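Long-range contacts in Lmo2470 protein (Listeria monocytogenes EGD-e, PDB 5HL3), which is an internalin with leucine-rich repeats and bound calcium that interacts with host afadin and facilitates crossing of the basement membrane: residues T49-E54 and A69-V74; I139-G144 and F166-L171; T207-N212 and V231-L236; N224-T229 and L242-N247; T279-L284 and T323-T328. All coordinates share one frame; numbering follows the deposited sequence. Where two conformers were deposited one is given.

How the contacts relate
Contacts 1 to 4 are spread along the leucine-rich-repeat part of the chain, while contact 5 lies beyond it in the C-terminal domain. Contacts 1 and 4 both reach the ten-stranded parallel sheet, at its first strand and near its last; contact 4 is buried, the others partly so. Contacts 2 and 3 repeat one design between neighbouring turns at two places along the coil: an aspartate grips the next loop, a water bridges them and two rings pack below. Contacts 3 and 4 interleave in sequence and touch through Tyr233 and Leu242. Contact 1 joins its segments without a hydrogen bond, contact 4 relies on one asparagine side chain, and contact 5 is a regular antiparallel strand pair.

Contact 1: T49-E54 and A69-V74; sequences TGLGFE and AMFNNV. With CA (calcium ion), chain I.
Leu51 meets both Phe71 and Val74, and this apolar group carries the contact. Its CD1 stands over the centre of one face of the Phe71 ring, 4.1 Å from the ring centroid and only 9° off the normal, a CH-pi contact. The second methyl, CD2, lies 4.0 Å from Phe71 CE1, while Leu51 CG rests against Val74 CG2 at 4.0 Å. A chi1 of -61° and an extended chi2 of 171° bring both methyls to the ring. Met27 of helix 21-30 and Leu45 of helix 42-46 also pack on Phe71.

Between the backbones there are two CA-H...O contacts and no hydrogen bond: Thr49 CA is 3.4 Å from Asn73 O, and Val74 CA is 3.5 Å from Thr49 O. Thr49 and Leu51 bond instead to Thr75 and to Asp76 and Ser78 of strand 76-79.

The polar edge belongs to Asn73. Its OD1 binds a calcium ion at 2.3 Å alongside three waters, one of which also donates to Asn72 O, and its ND2 is bonded to Asp46 O. The chemistry thus divides: a leucine-aromatic interior joins strand 50-53 to the loop leading into strand 76-79, and the hydrated metal stays at the outer margin.

Contact 2: I139-G144 and F166-L171; sequences IPDFTG and FNNIPL. With CA (calcium ion), chain F.
Asp141 and Phe142 meet Phe166, Asn167 and Asn168 in a loop-to-loop contact between successive turns of the leucine-rich-repeat coil, on the chain that leads back from one parallel strand to the next. Asp141 is the centre of an inverse gamma turn, and its CG is anti to the backbone N (chi1 -174°), which carries the carboxylate across to the next turn. There OD1 accepts from Asn167 N at 2.9 Å through its syn lone pair, and OD2 accepts from Asn167 ND2 at 2.8 Å, on the syn side but 24° out of the carboxylate plane. Both bonds are nearly straight.

Next to this grip, Asn168 ND2 donates to Phe142 O at 3.0 Å from above the carbonyl plane. One water ties Asp141 OD1, Phe142 O and Asn168 N together, and another spans Asp141 OD2 and Asn168 ND2.

Beneath the polar layer the rings of Phe142 and Phe166 lie side by side and point the same way, their planes 7° apart but slid so far that they barely overlap. Phe142 CE2 approaches Phe166 CE1 to 3.6 Å, and Ile139 CG2 reaches the edge of the Phe166 ring.

Asn167 OD1 binds calcium at 2.4 Å, in a site completed by Gln189, Asn190 and waters. Asp141 therefore acts as a second-shell residue, holding the amide by its nitrogen while the oxygen faces the metal; its charge probably strengthens that oxygen as a ligand.

Contact 3: T207-N212 and V231-L236; sequences TPDFQN and VNYTNL
Asp209 grips Thr234 across two neighbouring turns of the leucine-rich-repeat coil, on the loops that return the chain from one strand of the parallel sheet to the next. The hydrogen bonds come first. With CG anti to the backbone N (chi1 -178°) the carboxylate of Asp209 reaches the other loop, where OD1 takes Thr234 N at 2.9 Å and OD2 takes Thr234 OG1 at 2.7 Å. Each donor arrives on the syn side, somewhat out of the carboxylate plane, and a single threonine thus fixes the rotation of the group.

Water forms the second layer. One molecule donates to Asp209 OD1 and Phe210 O and accepts from Asn235 N, and another links Phe210 O with Asn235 O.

Carbon contacts run beside the bonds. Phe210 and Tyr233 lie alongside each other rim to rim, their planes at 11°, with Phe210 CD2 3.7 Å from Tyr233 CE1 and neither ring over the other's face. Both pack on Leu219 of strand 218-220. Val231 reaches over with both methyls: CG2 lies 3.5 Å from Asp209 CB, and CG1 is a van der Waals neighbour of Thr207 O at 3.4 Å.

The tyrosine hydroxyl ends the row. Tyr233 OH donates to Thr207 OG1 at 2.7 Å, and Thr207 OG1 in turn donates to Pro208 O, the next residue's carbonyl, at 2.8 Å.

Contact 4: N224-T229 and L242-N247; sequences NNLTGT and LNLDYN
Leu226 and Asn247 bring the two backbones together, their CA atoms 5.4 Å apart, in the turns that follow strands 218-220 and 241-243, just ahead of the short strands 227-228 and 248-249. Asn247 does most of the joining. Its CG is anti to the carbonyl carbon (chi1 -77°), and the side chain points at the bend formed by Asn224 to Leu226. There OD1 accepts from Leu226 N at 3.1 Å, a donor tilted 23° from the carbonyl plane, and takes a weak, bent bond from Asn224 N, also at 3.1 Å. On the same amide, ND2 turns back to its own turn and donates to Leu244 O at 3.1 Å, from well above that carbonyl plane, and it also bonds to Leu221 O.

Leu226 lies against the asparagine, with its CG 3.4 Å from Asn247 OD1, and its CD1 meets Leu244 CD2 at 4.0 Å. Leu249 of strand 248-249 packs on both leucines. Carbon of Leu226 thus lies alongside the buried amide, whose oxygen and nitrogen are both used by main-chain groups.

Asn224 occupies an equivalent place one turn earlier: its ND2 bonds to Leu199 O and Leu221 O, and its OD1 accepts from Leu204 N. Such asparagines stacked one above another inside the coil, each bonding to the main chain of its own and the adjacent turn, form the asparagine ladder of leucine-rich repeats.

Contact 5: T279-L284 and T323-T328; sequences TCTIDL and TITVDT
Cys280 and Ile282 pair with Val326 and Ile324, and the main-chain donors and acceptors of all four are satisfied across the strands. Cys280 N donates to Val326 O at 3.0 Å and Val326 N returns to Cys280 O at 2.8 Å; Ile282 N to Ile324 O and Ile324 N to Ile282 O repeat the pattern at 2.9 and 3.0 Å.

At the non-hydrogen-bonded pair between them, Thr281 and Thr325 join hydroxyls, OG1 to OG1 at 2.8 Å. Thr281 O, turned away from this pair, accepts from Gln272 NE2. Asn318 ND2 supplies a further bond to Thr325 OG1 and one to Thr323 OG1, while Thr328 OG1 is bonded to Asp278 O.

The opposite face of the sheet is apolar: Ile282 CG1 meets Ile324 CB at 3.9 Å, Leu284 CD2 approaches Ile324 CD1, and Trp356 of strand 350-360 packs on Cys280, Ile282 and Val326. Strand 280-283 is an outermost strand of its sheet in this chain; the arrangement is consistent with the immunoglobulin-like domain that follows the repeats in internalins.

Contact 1: T49-E54 and A69-V74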
# COMPACT_ATOMS: atom_id res chain seq x y z
N THR A 49 4.20 -21.21 -22.83
CA THR A 49 3.09 -20.37 -22.38
C THR A 49 3.53 -19.38 -21.30
O THR A 49 2.75 -18.51 -20.91
CB THR A 49 1.91 -21.20 -21.88
OG1 THR A 49 2.34 -22.07 -20.81
CG2 THR A 49 1.29 -21.98 -22.99
N GLY A 50 4.77 -19.50 -20.84
CA GLY A 50 5.34 -18.58 -19.85
C GLY A 50 6.83 -18.51 -20.01
O GLY A 50 7.44 -19.44 -20.57
N LEU A 51 7.40 -17.37 -19.62
CA LEU A 51 8.83 -17.17 -19.63
C LEU A 51 9.27 -16.75 -18.24
O LEU A 51 8.73 -15.78 -17.67
CB LEU A 51 9.25 -16.09 -20.61
CG LEU A 51 8.91 -16.34 -22.08
CD1 LEU A 51 9.18 -15.10 -22.88
CD2 LEU A 51 9.67 -17.54 -22.61
N GLY A 52 10.25 -17.45 -17.70
CA GLY A 52 10.88 -17.09 -16.43
C GLY A 52 12.30 -16.63 -16.66
O GLY A 52 13.01 -17.16 -17.52
N PHE A 53 12.75 -15.65 -15.86
CA PHE A 53 14.11 -15.14 -15.92
C PHE A 53 14.71 -15.10 -14.54
O PHE A 53 14.04 -14.74 -13.57
CB PHE A 53 14.16 -13.77 -16.61
CG PHE A 53 13.69 -13.84 -18.03
CD1 PHE A 53 14.49 -14.40 -19.00
CD2 PHE A 53 12.39 -13.49 -18.39
CE1 PHE A 53 14.04 -14.58 -20.31
CE2 PHE A 53 11.94 -13.68 -19.69
CZ PHE A 53 12.76 -14.23 -20.65
N GLU A 54 15.96 -15.51 -14.43
CA GLU A 54 16.62 -15.60 -13.11
C GLU A 54 18.11 -15.33 -13.13
O GLU A 54 18.71 -15.28 -12.07
CB GLU A 54 16.35 -16.97 -12.50
CG GLU A 54 16.99 -18.09 -13.31
CD GLU A 54 16.91 -19.47 -12.68
OE1 GLU A 54 16.16 -19.64 -11.69
OE2 GLU A 54 17.60 -20.37 -13.23
N ALA A 69 12.61 -13.51 -31.43
CA ALA A 69 11.82 -14.75 -31.49
C ALA A 69 10.35 -14.42 -31.28
O ALA A 69 10.02 -13.55 -30.48
CB ALA A 69 12.28 -15.74 -30.42
N MSE A 70 9.48 -15.12 -31.99
CA MSE A 70 8.03 -14.94 -31.85
C MSE A 70 7.47 -15.88 -30.81
O MSE A 70 7.60 -17.09 -30.96
CB MSE A 70 7.36 -15.18 -33.20
CG MSE A 70 5.84 -14.95 -33.15
SE MSE A 70 5.27 -13.16 -32.60
CE MSE A 70 6.00 -12.24 -34.13
N PHE A 71 6.84 -15.31 -29.78
CA PHE A 71 6.21 -16.06 -28.69
C PHE A 71 4.68 -15.95 -28.86
O PHE A 71 4.03 -15.08 -28.28
CB PHE A 71 6.66 -15.49 -27.34
CG PHE A 71 8.15 -15.59 -27.11
CD1 PHE A 71 8.72 -16.77 -26.69
CD2 PHE A 71 8.98 -14.49 -27.34
CE1 PHE A 71 10.08 -16.87 -26.49
CE2 PHE A 71 10.34 -14.59 -27.13
CZ PHE A 71 10.89 -15.79 -26.71
N ASN A 72 4.14 -16.86 -29.65
CA ASN A 72 2.74 -16.83 -30.00
C ASN A 72 1.81 -17.16 -28.87
O ASN A 72 0.67 -16.68 -28.87
CB ASN A 72 2.48 -17.81 -31.15
CG ASN A 72 3.06 -17.35 -32.47
OD1 ASN A 72 2.76 -16.22 -32.91
ND2 ASN A 72 3.88 -18.19 -33.10
N ASN A 73 2.27 -17.95 -27.89
CA ASN A 73 1.39 -18.46 -26.82
C ASN A 73 1.80 -18.07 -25.41
O ASN A 73 1.18 -18.50 -24.44
CB ASN A 73 1.29 -19.98 -26.94
CG ASN A 73 0.65 -20.39 -28.24
OD1 ASN A 73 -0.41 -19.86 -28.60
ND2 ASN A 73 1.26 -21.32 -28.93
N VAL A 74 2.83 -17.24 -25.29
CA VAL A 74 3.26 -16.79 -23.95
C VAL A 74 2.28 -15.77 -23.38
O VAL A 74 1.96 -14.75 -24.01
CB VAL A 74 4.68 -16.20 -24.01
CG1 VAL A 74 5.02 -15.40 -22.75
CG2 VAL A 74 5.70 -17.33 -24.19
CA CA I . -2.59 -19.24 -28.80
O HOH W 1 -1.94 -17.16 -28.03
O HOH W 2 -1.65 -18.96 -30.94
O HOH W 3 -2.34 -20.49 -26.66

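Contact 2: I139-G144 and F166-L171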
# COMPACT_ATOMS: atom_id res chain seq x y z
N ILE A 139 4.51 6.68 -12.47
CA ILE A 139 3.62 5.69 -13.04
C ILE A 139 2.94 6.38 -14.22
O ILE A 139 2.33 7.44 -14.03
CB ILE A 139 2.51 5.24 -12.04
CG1 ILE A 139 3.12 4.70 -10.74
CG2 ILE A 139 1.56 4.19 -12.69
CD1 ILE A 139 2.10 4.47 -9.65
N PRO A 140 3.01 5.80 -15.43
CA PRO A 140 2.34 6.46 -16.58
C PRO A 140 0.83 6.44 -16.47
O PRO A 140 0.24 5.53 -15.84
CB PRO A 140 2.78 5.62 -17.79
CG PRO A 140 3.39 4.41 -17.27
CD PRO A 140 3.72 4.57 -15.82
N ASP A 141 0.18 7.43 -17.10
CA ASP A 141 -1.27 7.39 -17.27
C ASP A 141 -1.47 6.47 -18.51
O ASP A 141 -1.55 6.92 -19.63
CB ASP A 141 -1.83 8.80 -17.49
CG ASP A 141 -3.34 8.84 -17.51
OD1 ASP A 141 -4.00 7.86 -17.11
OD2 ASP A 141 -3.87 9.88 -17.97
N PHE A 142 -1.53 5.17 -18.23
CA PHE A 142 -1.48 4.14 -19.28
C PHE A 142 -2.45 4.40 -20.40
O PHE A 142 -3.63 4.66 -20.16
CB PHE A 142 -1.83 2.77 -18.72
CG PHE A 142 -1.07 2.40 -17.47
CD1 PHE A 142 0.28 2.03 -17.52
CD2 PHE A 142 -1.72 2.40 -16.23
CE1 PHE A 142 0.94 1.71 -16.35
CE2 PHE A 142 -1.08 2.05 -15.08
CZ PHE A 142 0.25 1.71 -15.15
N THR A 143 -1.98 4.26 -21.63
CA THR A 143 -2.84 4.43 -22.82
C THR A 143 -2.95 3.18 -23.65
O THR A 143 -3.73 3.18 -24.58
CB THR A 143 -2.32 5.57 -23.73
OG1 THR A 143 -0.96 5.28 -24.09
CG2 THR A 143 -2.41 6.94 -23.08
N GLY A 144 -2.19 2.13 -23.34
CA GLY A 144 -2.15 0.91 -24.19
C GLY A 144 -2.59 -0.39 -23.54
O GLY A 144 -2.41 -1.48 -24.13
N PHE A 166 -5.77 7.94 -13.05
CA PHE A 166 -5.79 7.09 -14.27
C PHE A 166 -7.01 7.27 -15.17
O PHE A 166 -8.13 7.02 -14.74
CB PHE A 166 -5.69 5.61 -13.91
CG PHE A 166 -4.47 5.25 -13.12
CD1 PHE A 166 -3.23 5.16 -13.73
CD2 PHE A 166 -4.57 4.95 -11.76
CE1 PHE A 166 -2.10 4.80 -13.01
CE2 PHE A 166 -3.43 4.58 -11.04
CZ PHE A 166 -2.20 4.51 -11.67
N ASN A 167 -6.78 7.60 -16.44
CA ASN A 167 -7.88 7.85 -17.36
C ASN A 167 -8.35 6.70 -18.22
O ASN A 167 -9.47 6.72 -18.67
CB ASN A 167 -7.52 9.01 -18.29
CG ASN A 167 -7.56 10.35 -17.58
OD1 ASN A 167 -8.63 10.82 -17.27
ND2 ASN A 167 -6.40 10.92 -17.25
N ASN A 168 -7.50 5.71 -18.45
CA ASN A 168 -7.77 4.73 -19.53
C ASN A 168 -7.66 3.28 -19.12
O ASN A 168 -7.37 2.41 -19.97
CB ASN A 168 -6.82 5.01 -20.70
CG ASN A 168 -6.66 6.49 -21.00
OD1 ASN A 168 -7.62 7.16 -21.38
ND2 ASN A 168 -5.45 7.00 -20.85
N ILE A 169 -7.85 2.99 -17.84
CA ILE A 169 -7.86 1.61 -17.32
C ILE A 169 -9.18 1.35 -16.58
O ILE A 169 -9.22 1.10 -15.37
CB ILE A 169 -6.61 1.27 -16.48
CG1 ILE A 169 -6.38 2.28 -15.35
CG2 ILE A 169 -5.37 1.18 -17.39
CD1 ILE A 169 -5.31 1.87 -14.36
N PRO A 170 -10.31 1.37 -17.34
CA PRO A 170 -11.62 1.30 -16.72
C PRO A 170 -11.96 0.03 -15.99
O PRO A 170 -12.89 0.02 -15.18
CB PRO A 170 -12.57 1.45 -17.90
CG PRO A 170 -11.80 0.97 -19.09
CD PRO A 170 -10.39 1.45 -18.81
N LEU A 171 -11.21 -1.04 -16.25
CA LEU A 171 -11.49 -2.32 -15.62
C LEU A 171 -10.72 -2.57 -14.34
O LEU A 171 -10.88 -3.62 -13.73
CB LEU A 171 -11.25 -3.46 -16.61
CG LEU A 171 -12.05 -3.38 -17.90
CD1 LEU A 171 -11.83 -4.62 -18.73
CD2 LEU A 171 -13.50 -3.21 -17.61
CA CA F . -10.47 11.70 -16.08
O HOH W 4 -4.78 5.24 -17.60
O HOH W 5 -4.75 9.85 -20.78
O HOH W 6 -4.68 1.86 -21.14
O HOH W 7 -8.74 11.57 -14.35
O HOH W 8 -9.77 13.89 -16.90
O HOH W 9 -11.15 11.44 -18.45

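Contact 3: T207-N212 and V231-L236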
# COMPACT_ATOMS: atom_id res chain seq x y z
N THR A 207 -8.19 11.83 2.86
CA THR A 207 -8.45 11.39 1.49
C THR A 207 -9.60 12.24 0.97
O THR A 207 -10.34 12.86 1.76
CB THR A 207 -8.87 9.90 1.33
OG1 THR A 207 -10.25 9.71 1.65
CG2 THR A 207 -8.02 8.98 2.12
N PRO A 208 -9.78 12.28 -0.35
CA PRO A 208 -11.00 12.89 -0.85
C PRO A 208 -12.24 12.10 -0.41
O PRO A 208 -12.15 10.90 -0.05
CB PRO A 208 -10.85 12.79 -2.38
CG PRO A 208 -9.39 12.65 -2.61
CD PRO A 208 -8.89 11.84 -1.44
N ASP A 209 -13.40 12.74 -0.48
CA ASP A 209 -14.67 12.06 -0.24
C ASP A 209 -15.00 11.43 -1.57
O ASP A 209 -15.77 11.97 -2.37
CB ASP A 209 -15.74 13.06 0.18
CG ASP A 209 -17.07 12.41 0.50
OD1 ASP A 209 -17.14 11.16 0.61
OD2 ASP A 209 -18.06 13.15 0.67
N PHE A 210 -14.39 10.29 -1.82
CA PHE A 210 -14.35 9.72 -3.17
C PHE A 210 -15.62 9.84 -3.94
O PHE A 210 -16.67 9.34 -3.53
CB PHE A 210 -13.90 8.27 -3.17
CG PHE A 210 -12.51 8.08 -2.63
CD1 PHE A 210 -11.37 8.47 -3.38
CD2 PHE A 210 -12.28 7.48 -1.39
CE1 PHE A 210 -10.11 8.28 -2.89
CE2 PHE A 210 -11.02 7.30 -0.91
CZ PHE A 210 -9.93 7.68 -1.66
N GLN A 211 -15.48 10.46 -5.12
CA GLN A 211 -16.61 10.75 -5.95
C GLN A 211 -17.08 9.60 -6.87
O GLN A 211 -18.22 9.63 -7.34
CB GLN A 211 -16.31 12.00 -6.81
CG GLN A 211 -15.26 11.80 -7.88
CD GLN A 211 -14.62 13.09 -8.40
OE1 GLN A 211 -15.28 14.13 -8.52
NE2 GLN A 211 -13.35 13.00 -8.78
N ASN A 212 -16.24 8.62 -7.15
CA ASN A 212 -16.65 7.57 -8.11
C ASN A 212 -16.02 6.20 -7.84
O ASN A 212 -15.43 5.56 -8.73
CB ASN A 212 -16.31 8.03 -9.54
CG ASN A 212 -16.98 7.17 -10.59
OD1 ASN A 212 -18.04 6.59 -10.35
ND2 ASN A 212 -16.37 7.07 -11.77
N VAL A 231 -12.24 12.83 6.52
CA VAL A 231 -13.43 12.91 5.70
C VAL A 231 -14.46 11.85 6.13
O VAL A 231 -14.10 10.71 6.45
CB VAL A 231 -13.04 12.72 4.21
CG1 VAL A 231 -12.43 11.37 3.92
CG2 VAL A 231 -14.22 12.96 3.31
N ASN A 232 -15.72 12.23 6.14
CA ASN A 232 -16.82 11.35 6.53
C ASN A 232 -17.51 10.89 5.25
O ASN A 232 -18.41 11.55 4.76
CB ASN A 232 -17.75 12.06 7.50
CG ASN A 232 -18.70 11.13 8.26
OD1 ASN A 232 -18.68 9.92 8.08
ND2 ASN A 232 -19.56 11.72 9.11
N TYR A 233 -17.02 9.78 4.70
CA TYR A 233 -17.42 9.32 3.36
C TYR A 233 -18.90 9.31 3.14
O TYR A 233 -19.66 8.76 3.94
CB TYR A 233 -16.86 7.93 3.07
CG TYR A 233 -15.37 7.84 3.06
CD1 TYR A 233 -14.62 8.49 2.09
CD2 TYR A 233 -14.68 7.11 4.02
CE1 TYR A 233 -13.25 8.39 2.08
CE2 TYR A 233 -13.31 7.02 4.02
CZ TYR A 233 -12.59 7.68 3.06
OH TYR A 233 -11.23 7.61 3.05
N THR A 234 -19.34 9.90 2.03
CA THR A 234 -20.75 9.97 1.69
C THR A 234 -21.20 9.05 0.55
O THR A 234 -22.41 8.86 0.38
CB THR A 234 -21.16 11.42 1.30
OG1 THR A 234 -20.38 11.86 0.19
CG2 THR A 234 -20.97 12.38 2.45
N ASN A 235 -20.26 8.49 -0.22
CA ASN A 235 -20.60 7.68 -1.39
C ASN A 235 -19.73 6.46 -1.58
O ASN A 235 -19.20 6.21 -2.66
CB ASN A 235 -20.55 8.54 -2.65
CG ASN A 235 -21.70 9.54 -2.72
OD1 ASN A 235 -22.86 9.19 -2.92
ND2 ASN A 235 -21.37 10.80 -2.60
N LEU A 236 -19.60 5.65 -0.53
CA LEU A 236 -18.91 4.35 -0.64
C LEU A 236 -19.92 3.25 -0.26
O LEU A 236 -19.76 2.59 0.76
CB LEU A 236 -17.68 4.28 0.26
CG LEU A 236 -16.52 5.21 -0.11
CD1 LEU A 236 -15.36 4.99 0.85
CD2 LEU A 236 -16.01 5.00 -1.53
O HOH W 10 -17.39 8.77 -0.74
O HOH W 11 -18.77 11.72 -2.62
O HOH W 12 -17.86 7.20 -4.81

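Contact 4: N224-T229 and L242-N247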
# COMPACT_ATOMS: atom_id res chain seq x y z
N ASN A 224 -1.05 5.58 8.62
CA ASN A 224 -0.89 6.83 7.87
C ASN A 224 -0.77 7.94 8.91
O ASN A 224 -0.41 7.68 10.07
CB ASN A 224 -2.03 6.97 6.87
CG ASN A 224 -1.72 6.27 5.57
OD1 ASN A 224 -1.02 6.82 4.74
ND2 ASN A 224 -2.16 5.07 5.42
N ASN A 225 -1.02 9.18 8.49
CA ASN A 225 -0.92 10.35 9.37
C ASN A 225 -2.29 11.03 9.51
O ASN A 225 -2.38 12.25 9.63
CB ASN A 225 0.10 11.35 8.81
CG ASN A 225 1.52 10.85 8.91
OD1 ASN A 225 1.90 10.14 9.84
ND2 ASN A 225 2.34 11.23 7.93
N LEU A 226 -3.36 10.24 9.50
CA LEU A 226 -4.72 10.82 9.65
C LEU A 226 -4.84 11.36 11.06
O LEU A 226 -4.67 10.62 12.03
CB LEU A 226 -5.77 9.73 9.39
CG LEU A 226 -5.66 9.01 8.05
CD1 LEU A 226 -6.62 7.83 8.01
CD2 LEU A 226 -5.88 9.92 6.89
N THR A 227 -5.14 12.65 11.19
CA THR A 227 -5.01 13.34 12.47
C THR A 227 -6.25 14.12 12.82
O THR A 227 -6.77 14.91 12.02
CB THR A 227 -3.78 14.29 12.41
OG1 THR A 227 -2.60 13.54 12.10
CG2 THR A 227 -3.57 15.01 13.72
N GLY A 228 -6.77 13.87 14.02
CA GLY A 228 -7.95 14.59 14.51
C GLY A 228 -9.21 14.00 13.91
O GLY A 228 -9.77 13.03 14.43
N THR A 229 -9.68 14.60 12.84
CA THR A 229 -10.85 14.08 12.11
C THR A 229 -10.46 13.86 10.65
O THR A 229 -9.48 14.45 10.17
CB THR A 229 -12.04 15.02 12.17
OG1 THR A 229 -11.72 16.21 11.48
CG2 THR A 229 -12.42 15.32 13.58
N LEU A 242 -12.88 -0.65 6.44
CA LEU A 242 -12.06 0.56 6.40
C LEU A 242 -11.07 0.42 7.55
O LEU A 242 -11.44 0.56 8.73
CB LEU A 242 -12.92 1.81 6.56
CG LEU A 242 -12.20 3.16 6.70
CD1 LEU A 242 -11.35 3.42 5.48
CD2 LEU A 242 -13.20 4.29 6.86
N ASN A 243 -9.81 0.20 7.24
CA ASN A 243 -8.80 -0.00 8.28
C ASN A 243 -8.16 1.33 8.61
O ASN A 243 -7.50 1.91 7.77
CB ASN A 243 -7.77 -1.04 7.83
CG ASN A 243 -6.88 -1.51 8.98
OD1 ASN A 243 -6.63 -0.76 9.94
ND2 ASN A 243 -6.42 -2.72 8.90
N LEU A 244 -8.38 1.81 9.84
CA LEU A 244 -7.82 3.08 10.32
C LEU A 244 -6.83 2.83 11.45
O LEU A 244 -6.45 3.78 12.15
CB LEU A 244 -8.95 4.02 10.79
CG LEU A 244 -9.99 4.35 9.73
CD1 LEU A 244 -11.10 5.25 10.27
CD2 LEU A 244 -9.38 4.97 8.48
N ASP A 245 -6.38 1.61 11.62
CA ASP A 245 -5.50 1.29 12.76
C ASP A 245 -4.22 2.12 12.69
O ASP A 245 -3.71 2.44 11.63
CB ASP A 245 -5.14 -0.21 12.73
CG ASP A 245 -4.90 -0.81 14.09
OD1 ASP A 245 -5.59 -0.42 15.03
OD2 ASP A 245 -4.13 -1.79 14.16
N TYR A 246 -3.68 2.48 13.85
CA TYR A 246 -2.41 3.20 13.89
C TYR A 246 -2.42 4.53 13.12
O TYR A 246 -1.51 4.87 12.36
CB TYR A 246 -1.22 2.29 13.54
CG TYR A 246 -0.88 1.30 14.63
CD1 TYR A 246 -0.28 1.75 15.81
CD2 TYR A 246 -1.16 -0.05 14.50
CE1 TYR A 246 0.04 0.87 16.84
CE2 TYR A 246 -0.83 -0.94 15.54
CZ TYR A 246 -0.25 -0.47 16.68
OH TYR A 246 0.08 -1.35 17.70
N ASN A 247 -3.46 5.31 13.37
CA ASN A 247 -3.53 6.71 12.95
C ASN A 247 -3.70 7.57 14.20
O ASN A 247 -3.42 7.08 15.31
CB ASN A 247 -4.61 6.91 11.87
CG ASN A 247 -4.15 6.42 10.52
OD1 ASN A 247 -3.46 7.13 9.80
ND2 ASN A 247 -4.56 5.21 10.15

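Contact 5: T279-L284 and T323-T328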
# COMPACT_ATOMS: atom_id res chain seq x y z
N THR A 279 -9.94 19.36 38.89
CA THR A 279 -9.77 18.16 38.08
C THR A 279 -9.63 18.63 36.62
O THR A 279 -9.65 19.84 36.33
CB THR A 279 -10.95 17.19 38.24
OG1 THR A 279 -12.17 17.85 37.85
CG2 THR A 279 -11.07 16.71 39.65
N CYS A 280 -9.50 17.69 35.69
CA CYS A 280 -9.35 18.03 34.29
C CYS A 280 -10.23 17.10 33.46
O CYS A 280 -10.11 15.88 33.56
CB CYS A 280 -7.89 17.90 33.91
SG CYS A 280 -7.53 18.44 32.23
N THR A 281 -11.10 17.68 32.65
CA THR A 281 -12.05 16.92 31.84
C THR A 281 -11.73 17.10 30.37
O THR A 281 -11.38 18.19 29.93
CB THR A 281 -13.48 17.37 32.19
OG1 THR A 281 -13.73 17.08 33.57
CG2 THR A 281 -14.50 16.68 31.33
N ILE A 282 -11.87 16.03 29.61
CA ILE A 282 -11.61 16.00 28.18
C ILE A 282 -12.79 15.43 27.40
O ILE A 282 -13.57 14.62 27.91
CB ILE A 282 -10.35 15.13 27.81
CG1 ILE A 282 -10.50 13.67 28.30
CG2 ILE A 282 -9.09 15.77 28.38
CD1 ILE A 282 -9.50 12.69 27.72
N ASP A 283 -12.86 15.86 26.15
CA ASP A 283 -13.70 15.22 25.14
C ASP A 283 -12.85 14.14 24.46
O ASP A 283 -11.64 14.31 24.28
CB ASP A 283 -14.15 16.23 24.07
CG ASP A 283 -15.07 17.28 24.59
OD1 ASP A 283 -15.78 17.08 25.59
OD2 ASP A 283 -15.09 18.37 23.96
N LEU A 284 -13.46 13.02 24.12
CA LEU A 284 -12.74 11.97 23.38
C LEU A 284 -13.73 11.16 22.58
O LEU A 284 -14.07 10.04 22.96
CB LEU A 284 -11.88 11.11 24.31
CG LEU A 284 -10.87 10.17 23.65
CD1 LEU A 284 -9.98 10.90 22.68
CD2 LEU A 284 -10.06 9.46 24.73
N THR A 323 -17.77 12.57 28.37
CA THR A 323 -16.47 13.18 28.69
C THR A 323 -15.75 12.22 29.64
O THR A 323 -16.33 11.24 30.13
CB THR A 323 -16.60 14.56 29.38
OG1 THR A 323 -17.30 14.41 30.60
CG2 THR A 323 -17.35 15.59 28.52
N ILE A 324 -14.47 12.49 29.86
CA ILE A 324 -13.62 11.72 30.76
C ILE A 324 -12.94 12.70 31.69
O ILE A 324 -12.42 13.72 31.24
CB ILE A 324 -12.58 10.89 29.99
CG1 ILE A 324 -13.27 9.88 29.08
CG2 ILE A 324 -11.62 10.19 30.96
CD1 ILE A 324 -12.33 9.16 28.11
N THR A 325 -12.92 12.40 32.99
CA THR A 325 -12.31 13.30 33.98
C THR A 325 -11.12 12.64 34.64
O THR A 325 -11.23 11.51 35.12
CB THR A 325 -13.33 13.74 35.04
OG1 THR A 325 -14.37 14.48 34.39
CG2 THR A 325 -12.69 14.60 36.10
N VAL A 326 -9.98 13.33 34.64
CA VAL A 326 -8.78 12.87 35.33
C VAL A 326 -8.62 13.72 36.58
O VAL A 326 -8.71 14.94 36.53
CB VAL A 326 -7.54 13.00 34.43
CG1 VAL A 326 -6.29 12.48 35.14
CG2 VAL A 326 -7.78 12.25 33.15
N ASP A 327 -8.44 13.05 37.71
CA ASP A 327 -8.34 13.76 38.97
C ASP A 327 -6.94 14.31 39.20
O ASP A 327 -6.08 13.65 39.80
CB ASP A 327 -8.76 12.88 40.14
CG ASP A 327 -8.79 13.62 41.45
OD1 ASP A 327 -8.52 14.84 41.46
OD2 ASP A 327 -9.11 13.00 42.48
N THR A 328 -6.75 15.55 38.75
CA THR A 328 -5.51 16.34 38.90
C THR A 328 -5.55 17.26 40.13
O THR A 328 -4.69 18.10 40.28
CB THR A 328 -5.32 17.24 37.65
OG1 THR A 328 -6.54 17.92 37.37
CG2 THR A 328 -4.90 16.42 36.45